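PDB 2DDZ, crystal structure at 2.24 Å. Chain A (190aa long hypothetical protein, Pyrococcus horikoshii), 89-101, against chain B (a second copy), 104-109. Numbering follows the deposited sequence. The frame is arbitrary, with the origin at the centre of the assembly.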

# COMPACT_ATOMS: atom_id res chain seq x y z
N LYS A 89 -15.64 7.61 -12.48
CA LYS A 89 -15.82 8.46 -13.65
C LYS A 89 -15.67 7.75 -14.99
O LYS A 89 -16.26 8.16 -15.99
CB LYS A 89 -14.94 9.71 -13.52
CG LYS A 89 -15.60 10.69 -12.52
CD LYS A 89 -14.70 11.83 -12.05
CE LYS A 89 -13.83 11.43 -10.85
NZ LYS A 89 -14.64 10.99 -9.66
N LEU A 90 -14.92 6.66 -15.02
CA LEU A 90 -14.79 5.89 -16.25
C LEU A 90 -16.17 5.23 -16.49
O LEU A 90 -16.70 5.25 -17.61
CB LEU A 90 -13.71 4.83 -16.08
CG LEU A 90 -13.61 3.80 -17.22
CD1 LEU A 90 -13.26 4.49 -18.54
CD2 LEU A 90 -12.56 2.77 -16.84
N LEU A 91 -16.75 4.67 -15.44
CA LEU A 91 -18.06 4.02 -15.54
C LEU A 91 -19.12 5.03 -16.02
O LEU A 91 -19.90 4.76 -16.94
CB LEU A 91 -18.44 3.41 -14.18
CG LEU A 91 -17.56 2.24 -13.69
CD1 LEU A 91 -18.02 1.72 -12.34
CD2 LEU A 91 -17.60 1.13 -14.72
N ILE A 92 -19.13 6.21 -15.42
CA ILE A 92 -20.08 7.24 -15.83
C ILE A 92 -19.85 7.56 -17.31
O ILE A 92 -20.80 7.68 -18.09
CB ILE A 92 -19.91 8.51 -14.97
CG1 ILE A 92 -20.30 8.19 -13.52
CG2 ILE A 92 -20.75 9.64 -15.52
CD1 ILE A 92 -21.74 7.74 -13.38
N ALA A 93 -18.59 7.69 -17.70
CA ALA A 93 -18.26 7.98 -19.09
C ALA A 93 -18.77 6.86 -20.03
O ALA A 93 -19.20 7.14 -21.15
CB ALA A 93 -16.76 8.17 -19.24
N ARG A 94 -18.72 5.61 -19.58
CA ARG A 94 -19.21 4.50 -20.41
C ARG A 94 -20.72 4.61 -20.62
O ARG A 94 -21.21 4.37 -21.72
CB ARG A 94 -18.91 3.14 -19.77
CG ARG A 94 -19.42 1.96 -20.60
CD ARG A 94 -18.55 1.76 -21.84
NE ARG A 94 -19.06 0.74 -22.75
CZ ARG A 94 -19.96 0.95 -23.71
NH1 ARG A 94 -20.47 2.16 -23.88
NH2 ARG A 94 -20.34 -0.03 -24.50
N LEU A 95 -21.45 4.94 -19.56
CA LEU A 95 -22.91 5.10 -19.65
C LEU A 95 -23.26 6.24 -20.60
O LEU A 95 -24.23 6.15 -21.34
CB LEU A 95 -23.51 5.40 -18.28
CG LEU A 95 -23.25 4.34 -17.22
CD1 LEU A 95 -23.74 4.81 -15.86
CD2 LEU A 95 -23.93 3.05 -17.63
N VAL A 96 -22.47 7.31 -20.58
CA VAL A 96 -22.76 8.43 -21.47
C VAL A 96 -22.57 8.00 -22.92
O VAL A 96 -23.33 8.42 -23.79
CB VAL A 96 -21.88 9.67 -21.17
CG1 VAL A 96 -22.15 10.78 -22.19
CG2 VAL A 96 -22.21 10.21 -19.79
N GLU A 97 -21.58 7.14 -23.19
CA GLU A 97 -21.38 6.69 -24.57
C GLU A 97 -22.50 5.74 -24.96
O GLU A 97 -23.00 5.77 -26.07
CB GLU A 97 -20.02 6.00 -24.74
CG GLU A 97 -19.63 5.88 -26.21
CD GLU A 97 -18.22 5.37 -26.44
OE1 GLU A 97 -17.49 5.23 -25.44
OE2 GLU A 97 -17.84 5.12 -27.61
N LEU A 98 -22.90 4.90 -24.01
CA LEU A 98 -23.97 3.96 -24.24
C LEU A 98 -25.28 4.67 -24.61
O LEU A 98 -25.99 4.23 -25.52
CB LEU A 98 -24.18 3.10 -22.99
CG LEU A 98 -25.35 2.12 -23.05
CD1 LEU A 98 -25.21 1.24 -24.28
CD2 LEU A 98 -25.38 1.28 -21.78
N LEU A 99 -25.58 5.77 -23.93
CA LEU A 99 -26.80 6.50 -24.22
C LEU A 99 -26.89 6.98 -25.67
O LEU A 99 -27.99 7.08 -26.23
CB LEU A 99 -26.94 7.68 -23.24
CG LEU A 99 -27.32 7.19 -21.84
CD1 LEU A 99 -27.14 8.28 -20.79
CD2 LEU A 99 -28.76 6.74 -21.87
N TRP A 100 -25.75 7.27 -26.29
CA TRP A 100 -25.74 7.73 -27.67
C TRP A 100 -26.20 6.60 -28.60
O TRP A 100 -26.72 6.85 -29.69
CB TRP A 100 -24.33 8.22 -28.07
CG TRP A 100 -24.22 8.68 -29.52
CD1 TRP A 100 -23.26 8.30 -30.43
CD2 TRP A 100 -25.09 9.60 -30.21
NE1 TRP A 100 -23.49 8.92 -31.64
CE2 TRP A 100 -24.60 9.72 -31.54
CE3 TRP A 100 -26.23 10.33 -29.85
CZ2 TRP A 100 -25.21 10.54 -32.50
CZ3 TRP A 100 -26.84 11.14 -30.80
CH2 TRP A 100 -26.33 11.24 -32.11
N ASN A 101 -26.02 5.35 -28.16
CA ASN A 101 -26.45 4.21 -28.97
C ASN A 101 -27.98 4.15 -29.00
O ASN A 101 -28.57 3.40 -29.78
CB ASN A 101 -25.88 2.90 -28.41
CG ASN A 101 -26.06 1.74 -29.38
OD1 ASN A 101 -26.75 0.77 -29.09
ND2 ASN A 101 -25.44 1.86 -30.56
N ILE B 104 -16.90 15.14 -34.54
CA ILE B 104 -16.35 13.85 -34.93
C ILE B 104 -17.14 12.72 -34.29
O ILE B 104 -17.48 12.79 -33.10
CB ILE B 104 -14.90 13.69 -34.46
CG1 ILE B 104 -14.06 14.87 -34.95
CG2 ILE B 104 -14.35 12.35 -34.97
CD1 ILE B 104 -13.96 15.00 -36.46
N GLU B 105 -17.41 11.68 -35.06
CA GLU B 105 -18.14 10.54 -34.53
C GLU B 105 -17.09 9.57 -34.02
O GLU B 105 -16.73 8.60 -34.69
CB GLU B 105 -18.98 9.88 -35.63
CG GLU B 105 -19.82 8.69 -35.15
CD GLU B 105 -21.04 9.11 -34.33
OE1 GLU B 105 -22.08 9.44 -34.93
OE2 GLU B 105 -20.95 9.12 -33.08
N ALA B 106 -16.57 9.85 -32.83
CA ALA B 106 -15.55 9.02 -32.22
C ALA B 106 -16.14 8.06 -31.20
O ALA B 106 -17.07 8.40 -30.45
CB ALA B 106 -14.51 9.91 -31.55
N SER B 107 -15.61 6.84 -31.18
CA SER B 107 -16.06 5.84 -30.25
C SER B 107 -14.83 5.27 -29.58
O SER B 107 -13.73 5.38 -30.12
CB SER B 107 -16.82 4.72 -30.97
OG SER B 107 -16.02 4.13 -31.97
N ARG B 108 -15.02 4.67 -28.41
CA ARG B 108 -13.93 4.07 -27.67
C ARG B 108 -14.04 2.55 -27.65
O ARG B 108 -15.14 2.00 -27.65
CB ARG B 108 -13.91 4.59 -26.22
CG ARG B 108 -12.79 3.98 -25.38
CD ARG B 108 -12.64 4.69 -24.05
NE ARG B 108 -13.83 4.59 -23.22
CZ ARG B 108 -14.06 3.62 -22.34
NH1 ARG B 108 -13.17 2.64 -22.17
NH2 ARG B 108 -15.18 3.62 -21.62
N ARG B 109 -12.88 1.89 -27.66
CA ARG B 109 -12.80 0.42 -27.58
C ARG B 109 -11.65 0.16 -26.63
O ARG B 109 -10.50 -0.00 -27.05
CB ARG B 109 -12.49 -0.20 -28.95
CG ARG B 109 -13.56 0.05 -30.00
CD ARG B 109 -13.27 -0.73 -31.26
NE ARG B 109 -14.08 -0.24 -32.37
CZ ARG B 109 -13.99 -0.68 -33.62
NH1 ARG B 109 -13.11 -1.64 -33.91
NH2 ARG B 109 -14.76 -0.17 -34.57
O HOH W 1 -16.82 2.41 -25.27
O HOH W 2 -16.64 5.84 -23.24

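How do a helix and a strand from two copies of the protein meet here? The chain A helix passes the short chain B strand, their N-to-C directions 126° apart, and the axes come no nearer than 10.1 Å. That gap is too wide for backbone-to-backbone bonding, so side chains must span it. The CA atoms closest across it belong to Glu97(A) and Ser107(B), 7.8 Å apart, and the contact buries 306 Å² in all.

What does Glu97(A) find on the strand? Its CA-to-CB bond points toward chain B, and with chi1 and chi2 both t the chain extends to bring the carboxylate up to the backbone. There Arg108(B) N donates a hydrogen bond to Glu97(A) OE2, 3.0 Å long and nearly straight at 161°. Glu97(A) OE2 also lies 3.3 Å from Ser107(B) CA, so the carboxylate sits snugly against the strand.

Why does Arg108(B), which loses the most surface, not form a salt bridge with Glu97(A)? Glu97(A) OE1 is 4.3 Å from Arg108(B) NE and well out of the guanidinium plane, so no N-H points at it. Water 2 bridges these atoms instead, donating to Glu97(A) OE1 at 2.4 Å, a very short distance, and accepting from Arg108(B) NE at 3.1 Å. Water 1 donates to both Glu97(A) OE1 and Arg108(B) O, 2.9 Å each. Farther out, Leu90(A) CD1 lies over one guanidinium face, 3.7 Å from Arg108(B) NH2, a nonpolar contact with the flat group.

What holds the other end of the contact? Trp100(A) NE1 donates to Glu105(B) OE2 at 2.9 Å, with the oxygen at the ring edge near its plane, where the indole N-H points outward. The 138° angle makes this bond more bent than the one at Glu97(A).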